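Local coordinates for protein malonate decarboxylase subunit alpha (Acinetobacter baumannii ATCC 17978, PDB 6MPR) that probably acts as an acyl-carrier-protein transferase that exchanges acetyl for malonyl groups, serving the decarboxylation of malonate to acetate and carbon dioxide, at residues F235-P239 and N301-T305; L248-A253 and L476-I481; I254-E259 and Y284-L290. All blocks are in the same frame, centred on the assembly; numbering follows the deposited sequence. Where two conformers were deposited one is given.

How the contacts relate
Long-range contacts along one chain can nest, cross and share elements, and these three do all of that. Following the chain, Phe235-Pro239 comes after strand 221-224, and its loop is closed at Asn301-Thr305 by contact 1. Within that loop runs helix 244-261, whose Leu248-Ala253 portion waits until Leu476-Ile481 to complete contact 2; contacts 1 and 2 therefore cross. The next helical residues, Ile254-Glu259, meet Tyr284-Leu290 in contact 3, which lies wholly inside the loops of both others. Contacts 2 and 3 adjoin through helix 244-261, with centres about 13 Å apart, and join it to a sheet hairpin and to helix 272-287. Contact 1 stands about 21 Å from each, centre to centre.

Contact 1. Residues F235-P239 and N301-T305; sequences FTRDP and NPHPT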
ATOM      1  N   PHE A 235      17.357 -15.012   2.570  1.00 13.25           N
ATOM      2  CA  PHE A 235      16.104 -15.560   3.082  1.00 14.85           C
ATOM      3  C   PHE A 235      16.217 -17.054   3.339  1.00 14.35           C
ATOM      4  O   PHE A 235      15.225 -17.790   3.300  1.00 15.25           O
ATOM      5  CB  PHE A 235      14.949 -15.209   2.140  1.00 13.43           C
ATOM      6  CG  PHE A 235      14.616 -13.746   2.186  1.00 15.70           C
ATOM      7  CD1 PHE A 235      15.312 -12.842   1.405  1.00 11.57           C
ATOM      8  CD2 PHE A 235      13.694 -13.265   3.102  1.00 17.57           C
ATOM      9  CE1 PHE A 235      15.038 -11.493   1.488  1.00 14.13           C
ATOM     10  CE2 PHE A 235      13.429 -11.914   3.200  1.00 22.95           C
ATOM     11  CZ  PHE A 235      14.106 -11.027   2.387  1.00 19.44           C
ATOM     12  N   THR A 236      17.435 -17.493   3.647  1.00 14.67           N
ATOM     13  CA  THR A 236      17.739 -18.878   3.961  1.00 12.13           C
ATOM     14  C   THR A 236      18.311 -18.941   5.367  1.00 14.85           C
ATOM     15  O   THR A 236      19.256 -18.211   5.694  1.00 16.06           O
ATOM     16  CB  THR A 236      18.729 -19.464   2.943  1.00 10.80           C
ATOM     17  OG1 THR A 236      18.187 -19.316   1.625  1.00 16.14           O
ATOM     18  CG2 THR A 236      19.000 -20.938   3.227  1.00 13.15           C
ATOM     19  N   ARG A 237      17.713 -19.771   6.214  1.00 15.18           N
ATOM     20  CA  ARG A 237      18.277 -20.074   7.521  1.00 18.30           C
ATOM     21  C   ARG A 237      18.650 -21.546   7.551  1.00 21.25           C
ATOM     22  O   ARG A 237      17.825 -22.405   7.223  1.00 21.39           O
ATOM     23  CB  ARG A 237      17.298 -19.732   8.646  1.00 17.10           C
ATOM     24  CG  ARG A 237      17.109 -18.223   8.845  1.00 20.73           C
ATOM     25  CD  ARG A 237      18.406 -17.565   9.329  1.00 22.26           C
ATOM     26  NE  ARG A 237      18.284 -16.110   9.441  1.00 23.03           N
ATOM     27  CZ  ARG A 237      18.482 -15.273   8.428  1.00 21.47           C
ATOM     28  NH1 ARG A 237      18.811 -15.755   7.236  1.00 17.74           N
ATOM     29  NH2 ARG A 237      18.361 -13.959   8.606  1.00 23.83           N
ATOM     30  N   ASP A 238      19.893 -21.829   7.906  1.00 15.83           N
ATOM     31  CA  ASP A 238      20.374 -23.211   7.977  1.00 17.76           C
ATOM     32  C   ASP A 238      19.718 -23.933   9.145  1.00 17.90           C
ATOM     33  O   ASP A 238      19.987 -23.583  10.303  1.00 14.66           O
ATOM     34  CB  ASP A 238      21.891 -23.223   8.147  1.00 19.27           C
ATOM     35  CG  ASP A 238      22.496 -24.613   7.986  1.00 28.63           C
ATOM     36  OD1 ASP A 238      21.826 -25.624   8.291  1.00 23.05           O
ATOM     37  OD2 ASP A 238      23.656 -24.694   7.554  1.00 29.87           O
ATOM     38  N   PRO A 239      18.890 -24.959   8.902  1.00 14.62           N
ATOM     39  CA  PRO A 239      18.260 -25.685  10.010  1.00 18.76           C
ATOM     40  C   PRO A 239      19.239 -26.221  11.049  1.00 20.90           C
ATOM     41  O   PRO A 239      18.845 -26.433  12.196  1.00 17.87           O
ATOM     42  CB  PRO A 239      17.532 -26.835   9.298  1.00 17.19           C
ATOM     43  CG  PRO A 239      17.265 -26.305   7.924  1.00 13.67           C
ATOM     44  CD  PRO A 239      18.461 -25.475   7.591  1.00 16.12           C
ATOM     45  N   ASN A 301       9.098 -14.578   0.977  1.00 12.92           N
ATOM     46  CA  ASN A 301       9.997 -15.069  -0.052  0.55 12.95           C
ATOM     47  C   ASN A 301      10.014 -16.596  -0.020  1.00 11.78           C
ATOM     48  O   ASN A 301       9.448 -17.220   0.885  1.00 11.84           O
ATOM     49  CB  ASN A 301      11.387 -14.461   0.122  0.55  9.80           C
ATOM     50  CG  ASN A 301      11.493 -13.094  -0.528  0.55 13.63           C
ATOM     51  OD1 ASN A 301      10.486 -12.521  -0.945  0.55 13.28           O
ATOM     52  ND2 ASN A 301      12.706 -12.565  -0.616  0.55 12.23           N
ATOM     53  N   PRO A 302      10.601 -17.247  -1.049  1.00 10.43           N
ATOM     54  CA  PRO A 302      10.600 -18.728  -1.020  1.00 10.89           C
ATOM     55  C   PRO A 302      11.630 -19.301  -0.046  1.00 14.99           C
ATOM     56  O   PRO A 302      12.726 -19.753  -0.413  1.00 13.89           O
ATOM     57  CB  PRO A 302      10.922 -19.098  -2.472  1.00 10.77           C
ATOM     58  CG  PRO A 302      10.825 -17.829  -3.265  1.00 13.30           C
ATOM     59  CD  PRO A 302      11.186 -16.756  -2.307  1.00 12.79           C
ATOM     60  N   HIS A 303      11.286 -19.263   1.240  1.00  8.87           N
ATOM     61  CA  HIS A 303      12.183 -19.778   2.268  1.00 12.46           C
ATOM     62  C   HIS A 303      12.434 -21.257   2.003  1.00 12.58           C
ATOM     63  O   HIS A 303      11.465 -22.024   1.882  1.00 13.07           O
ATOM     64  CB  HIS A 303      11.557 -19.639   3.658  1.00 14.08           C
ATOM     65  CG  HIS A 303      11.433 -18.231   4.156  1.00 13.84           C
ATOM     66  ND1 HIS A 303      11.045 -17.940   5.451  1.00 11.80           N
ATOM     67  CD2 HIS A 303      11.632 -17.040   3.543  1.00 13.99           C
ATOM     68  CE1 HIS A 303      11.015 -16.626   5.610  1.00 10.71           C
ATOM     69  NE2 HIS A 303      11.370 -16.059   4.471  1.00 14.57           N
ATOM     70  N   PRO A 304      13.694 -21.702   1.894  1.00 11.84           N
ATOM     71  CA  PRO A 304      13.923 -23.150   1.833  1.00 12.74           C
ATOM     72  C   PRO A 304      13.360 -23.858   3.044  1.00 12.06           C
ATOM     73  O   PRO A 304      12.942 -25.019   2.937  1.00 11.53           O
ATOM     74  CB  PRO A 304      15.458 -23.267   1.758  1.00 14.44           C
ATOM     75  CG  PRO A 304      15.880 -21.957   1.140  1.00 13.27           C
ATOM     76  CD  PRO A 304      14.962 -20.959   1.821  1.00 12.80           C
ATOM     77  N   THR A 305      13.301 -23.183   4.196  1.00 12.51           N
ATOM     78  CA  THR A 305      12.757 -23.845   5.376  1.00 11.08           C
ATOM     79  C   THR A 305      11.247 -24.034   5.304  1.00 15.11           C
ATOM     80  O   THR A 305      10.696 -24.741   6.155  1.00 14.26           O
ATOM     81  CB  THR A 305      13.111 -23.077   6.651  1.00 11.38           C
ATOM     82  OG1 THR A 305      12.660 -21.718   6.559  1.00 12.95           O
ATOM     83  CG2 THR A 305      14.607 -23.112   6.890  1.00 13.89           C
TER
HETATM   84  O   HOH W   1      14.825 -19.989   4.994  1.00 13.59           O
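Two irregular loop segments, Phe235-Pro239 and Asn301-Thr305, run side by side in the same direction, their end-to-end vectors only 6° apart. The first follows strand 221-224 of the parallel sheet and the second strand 297-299 of the mixed sheet, so the contact joins elements of the two sheets. CA atoms lie 5.8 Å apart at Phe235 and His303 and 7.0 Å apart at Arg237 and Thr305. The backbones do not pair as strands would; instead, one water donates to Phe235 O (2.8 Å) and Thr305 OG1 (3.2 Å) and accepts from Arg237 N (3.1 Å). An inverse gamma turn centred on Pro302, with His303 N bonded to Asn301 O at 2.8 Å, bends the second loop.

The Phe235 side chain reaches across to Asn301, whose CB sits 4.2 Å from the ring centroid in a CH-pi contact over the face, while the ring edge meets His303 (Phe235 CD2 to His303 NE2, 3.9 Å). Pro304 CD touches Phe235 O and Pro304 CG touches Thr236 OG1, both at 3.5 Å. Thr305 CG2 packs 3.3 Å from Arg237 O, and Arg237 NH1 donates to Thr236 O (2.9 Å).

Between the loops, then, the link is van der Waals contact and one water, while many side-chain polar groups bond to the surroundings: Thr236 to Glu324, His303 and Thr305 to Glu278, Asn301 to Gly322 and Gln69.

Contact 2. Residues L248-A253 and L476-I481; sequences LMAMMA and LTEEGI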
ATOM      1  N   LEU A 248      11.007 -24.373  21.163  1.00 16.11           N
ATOM      2  CA  LEU A 248      10.055 -24.083  22.236  1.00 18.44           C
ATOM      3  C   LEU A 248       9.207 -22.859  21.901  1.00 15.73           C
ATOM      4  O   LEU A 248       7.977 -22.883  22.024  1.00 15.63           O
ATOM      5  CB  LEU A 248      10.804 -23.878  23.558  1.00 19.20           C
ATOM      6  CG  LEU A 248      10.005 -23.560  24.827  1.00 17.68           C
ATOM      7  CD1 LEU A 248       9.067 -24.692  25.202  1.00 21.67           C
ATOM      8  CD2 LEU A 248      10.970 -23.239  26.000  1.00 18.50           C
ATOM      9  N   MET A 249       9.852 -21.782  21.466  1.00 15.32           N
ATOM     10  CA  MET A 249       9.114 -20.574  21.118  1.00 14.99           C
ATOM     11  C   MET A 249       8.206 -20.812  19.916  1.00 16.70           C
ATOM     12  O   MET A 249       7.085 -20.293  19.868  1.00 14.53           O
ATOM     13  CB  MET A 249      10.103 -19.433  20.859  1.00 14.49           C
ATOM     14  CG  MET A 249      10.808 -18.972  22.140  1.00 15.21           C
ATOM     15  SD  MET A 249      12.193 -17.888  21.793  1.00 24.09           S
ATOM     16  CE  MET A 249      11.343 -16.423  21.242  1.00 19.69           C
ATOM     17  N   ALA A 250       8.670 -21.613  18.948  1.00 13.87           N
ATOM     18  CA  ALA A 250       7.844 -21.952  17.790  1.00 13.35           C
ATOM     19  C   ALA A 250       6.614 -22.764  18.196  1.00 14.77           C
ATOM     20  O   ALA A 250       5.518 -22.549  17.663  1.00 13.60           O
ATOM     21  CB  ALA A 250       8.686 -22.717  16.769  1.00 13.23           C
ATOM     22  N   MET A 251       6.770 -23.695  19.143  1.00 14.34           N
ATOM     23  CA  MET A 251       5.612 -24.436  19.641  1.00 14.70           C
ATOM     24  C   MET A 251       4.585 -23.501  20.273  1.00 14.67           C
ATOM     25  O   MET A 251       3.378 -23.643  20.043  1.00 14.59           O
ATOM     26  CB  MET A 251       6.046 -25.492  20.661  1.00 15.54           C
ATOM     27  CG  MET A 251       6.753 -26.704  20.061  1.00 19.82           C
ATOM     28  SD  MET A 251       7.630 -27.648  21.327  1.00 18.57           S
ATOM     29  CE  MET A 251       6.404 -28.870  21.804  1.00 17.32           C
ATOM     30  N   MET A 252       5.045 -22.559  21.097  1.00 14.83           N
ATOM     31  CA  MET A 252       4.127 -21.614  21.729  1.00 17.35           C
ATOM     32  C   MET A 252       3.461 -20.693  20.708  1.00 14.89           C
ATOM     33  O   MET A 252       2.280 -20.356  20.859  1.00 15.45           O
ATOM     34  CB  MET A 252       4.876 -20.814  22.793  1.00 16.62           C
ATOM     35  CG  MET A 252       5.309 -21.690  23.970  1.00 19.16           C
ATOM     36  SD  MET A 252       5.820 -20.716  25.404  1.00 21.88           S
ATOM     37  CE  MET A 252       7.421 -20.123  24.868  1.00 17.49           C
ATOM     38  N   ALA A 253       4.195 -20.262  19.672  1.00 13.57           N
ATOM     39  CA  ALA A 253       3.571 -19.488  18.604  1.00 12.92           C
ATOM     40  C   ALA A 253       2.437 -20.262  17.940  1.00 14.71           C
ATOM     41  O   ALA A 253       1.371 -19.702  17.668  1.00 12.65           O
ATOM     42  CB  ALA A 253       4.615 -19.071  17.560  1.00 15.18           C
ATOM     43  N   LEU A 476       6.127 -12.667  22.586  1.00 12.07           N
ATOM     44  CA  LEU A 476       6.472 -14.077  22.747  0.55 12.57           C
ATOM     45  C   LEU A 476       7.966 -14.200  23.013  1.00 12.45           C
ATOM     46  O   LEU A 476       8.779 -13.806  22.168  1.00 12.79           O
ATOM     47  CB  LEU A 476       6.081 -14.859  21.492  0.55 14.66           C
ATOM     48  CG  LEU A 476       6.676 -16.246  21.321  0.55 15.12           C
ATOM     49  CD1 LEU A 476       6.303 -17.115  22.506  0.55 12.65           C
ATOM     50  CD2 LEU A 476       6.184 -16.848  20.009  0.55 12.03           C
ATOM     51  N   THR A 477       8.326 -14.745  24.180  1.00 12.84           N
ATOM     52  CA  THR A 477       9.720 -15.006  24.537  1.00 15.27           C
ATOM     53  C   THR A 477       9.877 -16.480  24.882  1.00 15.11           C
ATOM     54  O   THR A 477       8.909 -17.251  24.868  1.00 17.57           O
ATOM     55  CB  THR A 477      10.187 -14.155  25.731  1.00 15.79           C
ATOM     56  OG1 THR A 477       9.630 -14.691  26.941  1.00 14.04           O
ATOM     57  CG2 THR A 477       9.773 -12.703  25.578  1.00 15.31           C
ATOM     58  N   GLU A 478      11.104 -16.872  25.242  1.00 14.99           N
ATOM     59  CA  GLU A 478      11.305 -18.236  25.709  1.00 17.39           C
ATOM     60  C   GLU A 478      10.622 -18.484  27.052  1.00 21.36           C
ATOM     61  O   GLU A 478      10.507 -19.641  27.471  1.00 18.47           O
ATOM     62  CB  GLU A 478      12.807 -18.563  25.766  1.00 16.60           C
ATOM     63  CG  GLU A 478      13.569 -18.056  26.992  1.00 19.72           C
ATOM     64  CD  GLU A 478      14.063 -16.626  26.865  1.00 20.19           C
ATOM     65  OE1 GLU A 478      13.607 -15.896  25.953  1.00 22.07           O
ATOM     66  OE2 GLU A 478      14.917 -16.225  27.697  1.00 20.96           O
ATOM     67  N   GLU A 479      10.124 -17.431  27.702  1.00 15.25           N
ATOM     68  CA  GLU A 479       9.371 -17.551  28.943  1.00 15.20           C
ATOM     69  C   GLU A 479       7.876 -17.759  28.737  1.00 22.02           C
ATOM     70  O   GLU A 479       7.221 -18.329  29.611  1.00 19.06           O
ATOM     71  CB  GLU A 479       9.593 -16.299  29.797  1.00 19.51           C
ATOM     72  CG  GLU A 479      11.018 -16.146  30.270  1.00 24.28           C
ATOM     73  CD  GLU A 479      11.301 -17.038  31.455  1.00 40.08           C
ATOM     74  OE1 GLU A 479      10.990 -16.613  32.594  1.00 46.34           O
ATOM     75  OE2 GLU A 479      11.806 -18.165  31.245  1.00 40.67           O
ATOM     76  N   GLY A 480       7.309 -17.316  27.624  1.00 16.18           N
ATOM     77  CA  GLY A 480       5.884 -17.453  27.411  1.00 17.82           C
ATOM     78  C   GLY A 480       5.358 -16.322  26.541  1.00 16.95           C
ATOM     79  O   GLY A 480       6.123 -15.620  25.899  1.00 13.97           O
ATOM     80  N   ILE A 481       4.032 -16.175  26.527  1.00 18.16           N
ATOM     81  CA  ILE A 481       3.357 -15.176  25.704  1.00 14.98           C
ATOM     82  C   ILE A 481       2.638 -14.199  26.622  1.00 15.95           C
ATOM     83  O   ILE A 481       1.916 -14.611  27.533  1.00 16.28           O
ATOM     84  CB  ILE A 481       2.349 -15.807  24.725  1.00 13.28           C
ATOM     85  CG1 ILE A 481       3.013 -16.852  23.826  1.00 13.09           C
ATOM     86  CG2 ILE A 481       1.688 -14.724  23.863  1.00 15.56           C
ATOM     87  CD1 ILE A 481       2.007 -17.663  23.035  1.00 14.42           C
TER
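A beta-hairpin toward one edge of the mixed sheet, next to its last strand 524-525, illustrates how a helix packs on a strand reversal in an alpha/beta fold. Strands 474-477 and 480-482 are joined by a tight two-residue turn, Glu478-Glu479, closed by Thr477 N to Gly480 O at 2.9 Å and Gly480 N to Thr477 O at 3.2 Å. Thr477 OG1 also accepts from Glu479 N (2.9 Å), forming an ST turn, and is bonded to Val500 O. Gly480, with phi near 150°, adopts a backbone conformation in which a CB would jam against the preceding carbonyl.

Helix 244-261 lays Leu248, Met249, Met252 and Ala253 against this hairpin. Leu476 CD2 meets Ala253 CB at 3.7 Å and Met249 O at 3.6 Å. Met252 faces both strands, its CB lying 4.0 Å from Leu476 CD1 and 4.3 Å from Ile481 CD1; Ile481 CD1 also comes within 3.5 Å of Met252 O. Met249 covers the start of the turn, its CG lying 3.7 Å from Glu478 CA; the carboxylate of Glu478 is bonded to Thr436. Met433 on the adjacent strand 429-433 touches both Met249 and Leu476, continuing the apolar layer across the sheet, and on another side of the helix Ala250 packs on helix 272-287.

The thioether of Met252 follows the turn closely: SD is 3.8 Å from Gly480 CA, and CE approaches Thr477 O to 3.2 Å.

Contact 3. Residues I254-E259 and Y284-L290; sequences IRGIYE and YGESLGL
Here helix 244-261, near its end, packs against the last turn and the Schellman-capped C-terminal exit of helix 272-287. The latter is the connection of a beta-alpha-beta crossover between adjacent parallel strands 265-268 and 297-299; helix 244-261 leads into strand 265-268 and lies beside it. The register advances in one sense: CA atoms are 7.2 Å apart at Ile254 and Gly285 and 7.6 Å apart at Glu259 and Leu290. The first segment contains a wide pi-type turn, Glu259 N bonding to Ile254 O at 2.8 Å. In the Schellman motif Gly289 has phi 73°, with Leu290 N bonded to Gly285 O (3.2 Å) and Gly289 N to Glu286 O (3.0 Å).

Ile254, Leu288 and Leu290, all mt rotamers, form the apolar centre: Ile254 CG2 lies 4.2 Å from Leu288 CD1 and 3.9 Å from Leu290 CD1. Tyr284, chi1 t, offers its ring edge, CD2 lying 4.3 Å from Ile254 CD1, and its OH is 3.7 Å from Arg255 CB. Extended Glu259 (tt) places CG 3.8 Å from Leu290 CD2. Arg255 (chi1 t, chi2 p, chi3 t) brings NH1 3.1 Å from Glu259 OE1, a salt bridge with a weak hydrogen bond. A water donates to Glu259 OE2 and Leu288 O, both at 2.8 Å.

Around it, Ile254 continues onto Ile280 and Leu281 of helix 272-287, and the ring of Tyr258 leads away to strand 363-366.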
ATOM      1  N   ILE A 254       2.649 -21.545  17.661  1.00 15.52           N
ATOM      2  CA  ILE A 254       1.648 -22.313  16.918  1.00 12.95           C
ATOM      3  C   ILE A 254       0.423 -22.567  17.777  1.00 16.90           C
ATOM      4  O   ILE A 254      -0.719 -22.383  17.341  1.00 15.44           O
ATOM      5  CB  ILE A 254       2.254 -23.631  16.414  1.00 14.41           C
ATOM      6  CG1 ILE A 254       3.288 -23.329  15.334  1.00 13.59           C
ATOM      7  CG2 ILE A 254       1.138 -24.561  15.922  1.00 13.37           C
ATOM      8  CD1 ILE A 254       4.155 -24.508  14.912  1.00 15.13           C
ATOM      9  N   ARG A 255       0.645 -23.016  19.005  1.00 17.43           N
ATOM     10  CA  ARG A 255      -0.442 -23.362  19.906  1.00 15.77           C
ATOM     11  C   ARG A 255      -1.090 -22.113  20.499  1.00 20.59           C
ATOM     12  O   ARG A 255      -2.319 -21.972  20.494  1.00 17.24           O
ATOM     13  CB  ARG A 255       0.118 -24.273  20.993  1.00 21.42           C
ATOM     14  CG  ARG A 255      -0.865 -24.745  22.026  1.00 25.74           C
ATOM     15  CD  ARG A 255      -1.604 -25.983  21.564  1.00 32.55           C
ATOM     16  NE  ARG A 255      -2.445 -26.505  22.631  1.00 42.38           N
ATOM     17  CZ  ARG A 255      -3.481 -27.314  22.439  1.00 51.04           C
ATOM     18  NH1 ARG A 255      -3.815 -27.689  21.211  1.00 41.30           N
ATOM     19  NH2 ARG A 255      -4.188 -27.738  23.477  1.00 57.39           N
ATOM     20  N   GLY A 256      -0.275 -21.185  20.994  1.00 17.68           N
ATOM     21  CA  GLY A 256      -0.783 -20.044  21.722  1.00 14.75           C
ATOM     22  C   GLY A 256      -1.174 -18.835  20.896  1.00 17.77           C
ATOM     23  O   GLY A 256      -1.766 -17.907  21.449  1.00 14.37           O
ATOM     24  N   ILE A 257      -0.838 -18.805  19.605  1.00 13.52           N
ATOM     25  CA  ILE A 257      -1.205 -17.680  18.747  1.00 13.00           C
ATOM     26  C   ILE A 257      -1.933 -18.149  17.487  1.00 12.65           C
ATOM     27  O   ILE A 257      -3.079 -17.750  17.235  1.00 13.04           O
ATOM     28  CB  ILE A 257       0.031 -16.838  18.375  1.00 12.56           C
ATOM     29  CG1 ILE A 257       0.823 -16.430  19.635  1.00 14.57           C
ATOM     30  CG2 ILE A 257      -0.414 -15.585  17.610  1.00 17.01           C
ATOM     31  CD1 ILE A 257       2.044 -15.539  19.349  1.00 15.66           C
ATOM     32  N   TYR A 258      -1.278 -18.983  16.673  1.00 12.38           N
ATOM     33  CA  TYR A 258      -1.863 -19.349  15.381  1.00 12.07           C
ATOM     34  C   TYR A 258      -3.136 -20.163  15.572  1.00 12.53           C
ATOM     35  O   TYR A 258      -4.183 -19.853  14.987  1.00 13.16           O
ATOM     36  CB  TYR A 258      -0.877 -20.152  14.524  1.00 12.08           C
ATOM     37  CG  TYR A 258       0.380 -19.426  14.071  1.00 13.09           C
ATOM     38  CD1 TYR A 258       0.616 -18.095  14.403  1.00 14.32           C
ATOM     39  CD2 TYR A 258       1.328 -20.090  13.297  1.00 11.15           C
ATOM     40  CE1 TYR A 258       1.784 -17.451  13.972  1.00 10.79           C
ATOM     41  CE2 TYR A 258       2.471 -19.454  12.864  1.00 12.93           C
ATOM     42  CZ  TYR A 258       2.695 -18.146  13.206  1.00 11.69           C
ATOM     43  OH  TYR A 258       3.848 -17.552  12.774  1.00 10.46           O
ATOM     44  N   GLU A 259      -3.055 -21.212  16.389  1.00 13.04           N
ATOM     45  CA  GLU A 259      -4.237 -22.013  16.685  1.00 13.57           C
ATOM     46  C   GLU A 259      -5.273 -21.196  17.455  1.00 13.90           C
ATOM     47  O   GLU A 259      -6.467 -21.230  17.139  1.00 14.10           O
ATOM     48  CB  GLU A 259      -3.839 -23.251  17.485  1.00 14.11           C
ATOM     49  CG  GLU A 259      -5.007 -24.218  17.679  1.00 17.47           C
ATOM     50  CD  GLU A 259      -4.650 -25.450  18.488  1.00 19.52           C
ATOM     51  OE1 GLU A 259      -3.501 -25.563  18.974  1.00 24.94           O
ATOM     52  OE2 GLU A 259      -5.531 -26.315  18.633  1.00 25.89           O
ATOM     53  N   TYR A 284       4.885 -30.957  14.770  1.00 19.48           N
ATOM     54  CA  TYR A 284       4.077 -30.516  15.902  1.00 20.10           C
ATOM     55  C   TYR A 284       2.704 -30.032  15.447  1.00 20.52           C
ATOM     56  O   TYR A 284       1.683 -30.364  16.062  1.00 22.45           O
ATOM     57  CB  TYR A 284       4.821 -29.421  16.657  1.00 20.66           C
ATOM     58  CG  TYR A 284       4.084 -28.882  17.855  1.00 15.46           C
ATOM     59  CD1 TYR A 284       3.821 -29.694  18.950  1.00 16.22           C
ATOM     60  CD2 TYR A 284       3.686 -27.547  17.907  1.00 20.25           C
ATOM     61  CE1 TYR A 284       3.158 -29.191  20.065  1.00 19.93           C
ATOM     62  CE2 TYR A 284       3.024 -27.036  19.015  1.00 18.29           C
ATOM     63  CZ  TYR A 284       2.760 -27.863  20.085  1.00 21.63           C
ATOM     64  OH  TYR A 284       2.103 -27.353  21.185  1.00 20.84           O
ATOM     65  N   GLY A 285       2.652 -29.262  14.359  1.00 18.19           N
ATOM     66  CA  GLY A 285       1.367 -28.819  13.856  1.00 15.54           C
ATOM     67  C   GLY A 285       0.483 -29.978  13.447  1.00 16.72           C
ATOM     68  O   GLY A 285      -0.719 -29.978  13.717  1.00 19.40           O
ATOM     69  N   GLU A 286       1.073 -30.993  12.807  1.00 18.73           N
ATOM     70  CA  GLU A 286       0.320 -32.186  12.424  1.00 18.79           C
ATOM     71  C   GLU A 286      -0.209 -32.933  13.643  1.00 23.27           C
ATOM     72  O   GLU A 286      -1.342 -33.430  13.635  1.00 21.27           O
ATOM     73  CB  GLU A 286       1.206 -33.100  11.575  1.00 20.34           C
ATOM     74  CG  GLU A 286       0.612 -34.464  11.249  1.00 22.00           C
ATOM     75  CD  GLU A 286      -0.633 -34.380  10.403  1.00 33.14           C
ATOM     76  OE1 GLU A 286      -1.442 -35.334  10.472  1.00 35.68           O
ATOM     77  OE2 GLU A 286      -0.809 -33.374   9.673  1.00 23.43           O
ATOM     78  N   SER A 287       0.595 -33.021  14.703  1.00 18.63           N
ATOM     79  CA  SER A 287       0.158 -33.683  15.925  1.00 20.50           C
ATOM     80  C   SER A 287      -1.025 -32.980  16.587  1.00 19.48           C
ATOM     81  O   SER A 287      -1.786 -33.631  17.315  1.00 22.15           O
ATOM     82  CB  SER A 287       1.327 -33.771  16.911  1.00 23.24           C
ATOM     83  OG  SER A 287       1.484 -32.541  17.600  1.00 24.12           O
ATOM     84  N   LEU A 288      -1.207 -31.682  16.342  1.00 21.09           N
ATOM     85  CA  LEU A 288      -2.343 -30.912  16.838  1.00 17.55           C
ATOM     86  C   LEU A 288      -3.538 -30.951  15.891  1.00 21.33           C
ATOM     87  O   LEU A 288      -4.573 -30.343  16.196  1.00 22.90           O
ATOM     88  CB  LEU A 288      -1.927 -29.447  17.083  1.00 15.72           C
ATOM     89  CG  LEU A 288      -0.813 -29.216  18.113  1.00 19.86           C
ATOM     90  CD1 LEU A 288      -0.414 -27.747  18.161  1.00 21.46           C
ATOM     91  CD2 LEU A 288      -1.235 -29.718  19.499  1.00 26.10           C
ATOM     92  N   GLY A 289      -3.413 -31.639  14.752  1.00 16.14           N
ATOM     93  CA  GLY A 289      -4.499 -31.749  13.793  1.00 24.10           C
ATOM     94  C   GLY A 289      -4.785 -30.484  13.012  1.00 25.80           C
ATOM     95  O   GLY A 289      -5.923 -30.280  12.575  1.00 24.24           O
ATOM     96  N   LEU A 290      -3.777 -29.636  12.805  1.00 21.61           N
ATOM     97  CA  LEU A 290      -4.006 -28.283  12.313  1.00 18.49           C
ATOM     98  C   LEU A 290      -3.801 -28.103  10.809  1.00 16.23           C
ATOM     99  O   LEU A 290      -3.933 -26.971  10.324  1.00 14.41           O
ATOM    100  CB  LEU A 290      -3.104 -27.298  13.072  1.00 13.85           C
ATOM    101  CG  LEU A 290      -3.378 -27.161  14.574  1.00 15.18           C
ATOM    102  CD1 LEU A 290      -2.332 -26.247  15.242  1.00 18.94           C
ATOM    103  CD2 LEU A 290      -4.785 -26.659  14.826  1.00 20.95           C
TER
HETATM  104  O   HOH W   2      -5.358 -29.123  18.561  1.00 28.98           O